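Local atomic coordinates of Uly1 (Catenovulum maritimum, PDB entry 7DRQ), a protein that probably cleaves ulvan, the sulfated polysaccharide of green algae, as a calcium-binding lyase of polysaccharide lyase family 24. Residues W64-L76 with T88-W102. Sequence-based numbering, arbitrary orientation.
Sequences WYRGGILDRHVML and TIEFPHQHTGFEGRW
R72 meets W102 and H95 with its guanidinium group. W102 CE3 lies over one face of the R72 guanidinium, 3.4 Å from NH1, with the two planes 22° apart. R72 NE donates to H95 O (2.9 Å), in the plane of that carbonyl. R72 NH1 gives a 2.7 Å bond to I69 O. These two in-plane bonds fix the rotation of the guanidinium beside the indole. The backbone returns the grip, since H95 N donates to R72 O.

The H73 ring is sandwiched. Q94 CG sits over its centre at 3.6 Å in a CH-pi contact, and E90 OE2 lies over the opposite face. At the ring edge, H73 ND1 donates to F91 O (2.8 Å). Q94 continues past the ring, and its NE2 reaches a lone pair of D71 O at 2.9 Å.

E90 also forms a salt bridge with R66. With CG anti to the backbone N (chi1 176°), its chain runs out extended, and R66 NH1 meets OE1 at 3.2 Å from above the carboxylate plane. D71 is the second acid on R66, and its OD1 takes H73 N in an Asx turn. D71 and E90 probably balance the charge of R66.

On the sheet face opposite H73 and E90, V74 and L76 pack against F91, and strands 111-115 and 122-126 cover them. Y65 also lies on this side, with H95 CB over one face of its ring, while H95 ND1 is hydrogen-bonded to D127 OD1.

Strands 73-80 and 86-91 form an antiparallel hairpin. A beta bulge shifts the register by two between H73 and M75, where the partner chain turns its corner at P92. Four-stranded antiparallel sheets of this kind are the blades of a beta-propeller, consistent with the BNR-repeat family.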
# COMPACT_ATOMS: atom_id res chain seq x y z
N TRP A 64 5.72 12.09 1.65
CA TRP A 64 5.00 12.82 0.62
C TRP A 64 6.01 13.34 -0.38
O TRP A 64 7.18 13.55 -0.05
CB TRP A 64 4.18 13.99 1.22
CG TRP A 64 4.93 14.89 2.19
CD1 TRP A 64 5.34 14.58 3.46
CD2 TRP A 64 5.31 16.26 1.98
NE1 TRP A 64 5.96 15.67 4.04
CE2 TRP A 64 5.96 16.70 3.15
CE3 TRP A 64 5.18 17.15 0.90
CZ2 TRP A 64 6.48 17.99 3.27
CZ3 TRP A 64 5.69 18.42 1.03
CH2 TRP A 64 6.32 18.84 2.21
N TYR A 65 5.56 13.52 -1.62
CA TYR A 65 6.29 14.33 -2.59
C TYR A 65 5.86 15.78 -2.45
O TYR A 65 4.68 16.06 -2.21
CB TYR A 65 5.98 13.87 -4.02
CG TYR A 65 6.52 12.52 -4.38
CD1 TYR A 65 7.86 12.35 -4.73
CD2 TYR A 65 5.68 11.40 -4.39
CE1 TYR A 65 8.35 11.10 -5.07
CE2 TYR A 65 6.17 10.16 -4.73
CZ TYR A 65 7.49 10.02 -5.07
OH TYR A 65 7.94 8.77 -5.41
N ARG A 66 6.81 16.70 -2.62
CA ARG A 66 6.55 18.14 -2.51
C ARG A 66 6.29 18.75 -3.88
O ARG A 66 6.96 18.43 -4.86
CB ARG A 66 7.74 18.83 -1.84
CG ARG A 66 7.52 20.34 -1.63
CD ARG A 66 8.70 20.97 -0.89
NE ARG A 66 9.88 20.92 -1.74
CZ ARG A 66 11.13 21.08 -1.31
NH1 ARG A 66 11.37 21.30 -0.03
NH2 ARG A 66 12.12 21.00 -2.18
N GLY A 67 5.29 19.66 -3.95
CA GLY A 67 4.99 20.33 -5.20
C GLY A 67 5.82 21.60 -5.37
O GLY A 67 6.53 22.03 -4.47
N GLY A 68 5.72 22.19 -6.56
CA GLY A 68 4.91 21.68 -7.66
C GLY A 68 5.65 20.83 -8.68
O GLY A 68 6.58 20.08 -8.33
N ILE A 69 5.24 20.95 -9.95
CA ILE A 69 5.71 20.06 -11.01
C ILE A 69 7.22 20.16 -11.20
O ILE A 69 7.86 19.21 -11.66
CB ILE A 69 4.95 20.37 -12.32
CG1 ILE A 69 5.27 19.35 -13.40
CG2 ILE A 69 5.28 21.78 -12.81
CD1 ILE A 69 4.41 19.51 -14.65
N LEU A 70 7.83 21.30 -10.84
CA LEU A 70 9.27 21.46 -11.03
C LEU A 70 10.07 21.06 -9.79
O LEU A 70 11.30 21.13 -9.82
CB LEU A 70 9.59 22.91 -11.41
CG LEU A 70 8.97 23.41 -12.72
CD1 LEU A 70 9.53 24.78 -13.09
CD2 LEU A 70 9.16 22.39 -13.86
N ASP A 71 9.40 20.63 -8.73
CA ASP A 71 10.05 20.28 -7.47
C ASP A 71 10.03 18.76 -7.33
O ASP A 71 10.99 18.08 -7.71
CB ASP A 71 9.33 20.98 -6.32
CG ASP A 71 10.07 20.88 -5.01
OD1 ASP A 71 10.40 19.77 -4.57
OD2 ASP A 71 10.31 21.94 -4.39
N ARG A 72 8.92 18.22 -6.81
CA ARG A 72 8.65 16.78 -6.76
C ARG A 72 9.58 16.03 -5.81
O ARG A 72 9.71 14.81 -5.93
CB ARG A 72 8.71 16.14 -8.16
CG ARG A 72 8.03 16.96 -9.27
CD ARG A 72 8.18 16.26 -10.64
NE ARG A 72 9.55 15.82 -10.93
CZ ARG A 72 10.51 16.59 -11.44
NH1 ARG A 72 10.26 17.87 -11.72
NH2 ARG A 72 11.72 16.10 -11.67
N HIS A 73 10.21 16.70 -4.85
CA HIS A 73 11.18 16.02 -4.01
C HIS A 73 10.51 15.08 -3.03
O HIS A 73 9.40 15.33 -2.55
CB HIS A 73 12.03 17.02 -3.24
CG HIS A 73 13.16 17.60 -4.04
ND1 HIS A 73 14.41 17.03 -4.08
CD2 HIS A 73 13.22 18.70 -4.83
CE1 HIS A 73 15.19 17.75 -4.86
NE2 HIS A 73 14.49 18.77 -5.34
N VAL A 74 11.20 13.98 -2.74
CA VAL A 74 10.78 13.03 -1.71
C VAL A 74 10.97 13.67 -0.33
O VAL A 74 12.06 14.14 0.00
CB VAL A 74 11.59 11.73 -1.83
CG1 VAL A 74 11.42 10.87 -0.59
CG2 VAL A 74 11.20 10.96 -3.11
N MSE A 75 9.91 13.67 0.47
CA MSE A 75 9.96 14.27 1.81
C MSE A 75 9.62 13.28 2.90
O MSE A 75 8.79 12.39 2.70
CB MSE A 75 8.99 15.46 1.94
CG MSE A 75 8.91 16.37 0.73
SE MSE A 75 10.54 17.40 0.48
CE MSE A 75 10.61 18.42 2.15
N LEU A 76 10.23 13.46 4.08
CA LEU A 76 9.92 12.66 5.25
C LEU A 76 9.70 13.60 6.43
O LEU A 76 10.61 14.35 6.79
CB LEU A 76 11.05 11.66 5.55
CG LEU A 76 10.89 10.94 6.90
CD1 LEU A 76 9.60 10.11 6.91
CD2 LEU A 76 12.11 10.07 7.22
N THR A 88 11.03 18.08 9.08
CA THR A 88 10.95 17.44 7.77
C THR A 88 12.34 17.36 7.14
O THR A 88 13.17 18.25 7.32
CB THR A 88 9.97 18.20 6.87
OG1 THR A 88 8.65 18.06 7.41
CG2 THR A 88 9.96 17.66 5.44
N ILE A 89 12.58 16.27 6.41
CA ILE A 89 13.83 16.05 5.68
C ILE A 89 13.50 16.04 4.20
O ILE A 89 12.58 15.33 3.77
CB ILE A 89 14.52 14.74 6.07
CG1 ILE A 89 14.95 14.75 7.55
CG2 ILE A 89 15.70 14.47 5.15
CD1 ILE A 89 15.54 13.40 8.01
N GLU A 90 14.24 16.82 3.41
CA GLU A 90 14.12 16.79 1.96
C GLU A 90 15.18 15.86 1.38
O GLU A 90 16.38 16.04 1.65
CB GLU A 90 14.28 18.20 1.37
CG GLU A 90 14.26 18.21 -0.14
CD GLU A 90 14.69 19.55 -0.71
OE1 GLU A 90 14.53 20.57 -0.02
OE2 GLU A 90 15.19 19.57 -1.85
N PHE A 91 14.75 14.91 0.60
CA PHE A 91 15.66 14.00 -0.08
C PHE A 91 15.94 14.48 -1.49
O PHE A 91 15.10 15.14 -2.11
CB PHE A 91 15.09 12.57 -0.12
CG PHE A 91 15.27 11.83 1.17
CD1 PHE A 91 14.37 12.00 2.21
CD2 PHE A 91 16.36 10.99 1.37
CE1 PHE A 91 14.55 11.34 3.42
CE2 PHE A 91 16.54 10.32 2.57
CZ PHE A 91 15.64 10.49 3.59
N PRO A 92 17.14 14.20 -2.01
CA PRO A 92 17.48 14.70 -3.36
C PRO A 92 16.60 14.14 -4.45
O PRO A 92 16.38 14.83 -5.46
CB PRO A 92 18.94 14.25 -3.54
CG PRO A 92 19.47 14.07 -2.15
CD PRO A 92 18.31 13.68 -1.28
N HIS A 93 16.10 12.92 -4.31
CA HIS A 93 15.34 12.30 -5.39
C HIS A 93 14.04 13.05 -5.68
O HIS A 93 13.34 13.48 -4.76
CB HIS A 93 14.99 10.86 -5.06
CG HIS A 93 14.32 10.14 -6.19
ND1 HIS A 93 15.02 9.71 -7.30
CD2 HIS A 93 13.03 9.80 -6.40
CE1 HIS A 93 14.18 9.11 -8.14
NE2 HIS A 93 12.97 9.16 -7.61
N GLN A 94 13.70 13.16 -6.96
CA GLN A 94 12.46 13.78 -7.40
C GLN A 94 11.63 12.75 -8.16
O GLN A 94 12.18 11.93 -8.89
CB GLN A 94 12.71 15.00 -8.32
CG GLN A 94 13.52 16.12 -7.66
CD GLN A 94 14.17 17.01 -8.69
OE1 GLN A 94 15.22 16.67 -9.25
NE2 GLN A 94 13.56 18.16 -8.95
N HIS A 95 10.30 12.80 -7.96
CA HIS A 95 9.39 11.90 -8.66
C HIS A 95 9.71 11.85 -10.15
O HIS A 95 9.76 12.90 -10.81
CB HIS A 95 7.95 12.38 -8.43
CG HIS A 95 6.90 11.54 -9.09
ND1 HIS A 95 6.87 10.16 -8.99
CD2 HIS A 95 5.82 11.89 -9.83
CE1 HIS A 95 5.82 9.70 -9.66
NE2 HIS A 95 5.17 10.73 -10.18
N THR A 96 9.95 10.65 -10.68
CA THR A 96 10.31 10.51 -12.09
C THR A 96 9.10 10.25 -12.98
O THR A 96 9.26 10.05 -14.18
CB THR A 96 11.36 9.40 -12.26
OG1 THR A 96 10.88 8.16 -11.74
CG2 THR A 96 12.65 9.79 -11.55
N GLY A 97 7.89 10.26 -12.42
CA GLY A 97 6.69 10.23 -13.24
C GLY A 97 6.48 8.88 -13.89
O GLY A 97 6.86 7.82 -13.36
N PHE A 98 5.87 8.91 -15.07
CA PHE A 98 5.60 7.69 -15.82
C PHE A 98 6.85 7.32 -16.62
O PHE A 98 7.17 7.98 -17.61
CB PHE A 98 4.40 7.86 -16.74
CG PHE A 98 3.99 6.56 -17.40
CD1 PHE A 98 3.12 5.70 -16.75
CD2 PHE A 98 4.49 6.20 -18.64
CE1 PHE A 98 2.74 4.50 -17.34
CE2 PHE A 98 4.13 4.99 -19.23
CZ PHE A 98 3.25 4.14 -18.58
N GLU A 99 7.54 6.26 -16.18
CA GLU A 99 8.72 5.74 -16.86
C GLU A 99 9.70 6.85 -17.23
O GLU A 99 10.19 6.94 -18.36
CB GLU A 99 8.32 4.91 -18.09
CG GLU A 99 7.47 3.68 -17.73
CD GLU A 99 6.92 2.94 -18.94
OE1 GLU A 99 6.13 1.99 -18.76
OE2 GLU A 99 7.25 3.33 -20.07
N GLY A 100 9.98 7.72 -16.26
CA GLY A 100 10.94 8.79 -16.44
C GLY A 100 10.36 10.09 -16.94
O GLY A 100 11.03 11.13 -16.84
N ARG A 101 9.13 10.07 -17.47
CA ARG A 101 8.45 11.27 -17.95
C ARG A 101 7.86 11.96 -16.74
O ARG A 101 6.71 11.73 -16.37
CB ARG A 101 7.39 10.93 -18.98
CG ARG A 101 7.96 10.54 -20.34
CD ARG A 101 8.48 9.10 -20.37
NE ARG A 101 8.52 8.58 -21.73
CZ ARG A 101 9.07 7.41 -22.07
NH1 ARG A 101 9.62 6.64 -21.15
NH2 ARG A 101 9.05 7.01 -23.34
N TRP A 102 8.67 12.82 -16.12
CA TRP A 102 8.36 13.32 -14.79
C TRP A 102 7.19 14.29 -14.78
O TRP A 102 6.65 14.57 -13.71
CB TRP A 102 9.60 13.98 -14.18
CG TRP A 102 10.26 14.97 -15.10
CD1 TRP A 102 11.34 14.75 -15.91
CD2 TRP A 102 9.88 16.34 -15.31
NE1 TRP A 102 11.65 15.89 -16.61
CE2 TRP A 102 10.78 16.89 -16.26
CE3 TRP A 102 8.88 17.17 -14.78
CZ2 TRP A 102 10.70 18.21 -16.69
CZ3 TRP A 102 8.80 18.48 -15.21
CH2 TRP A 102 9.71 18.99 -16.16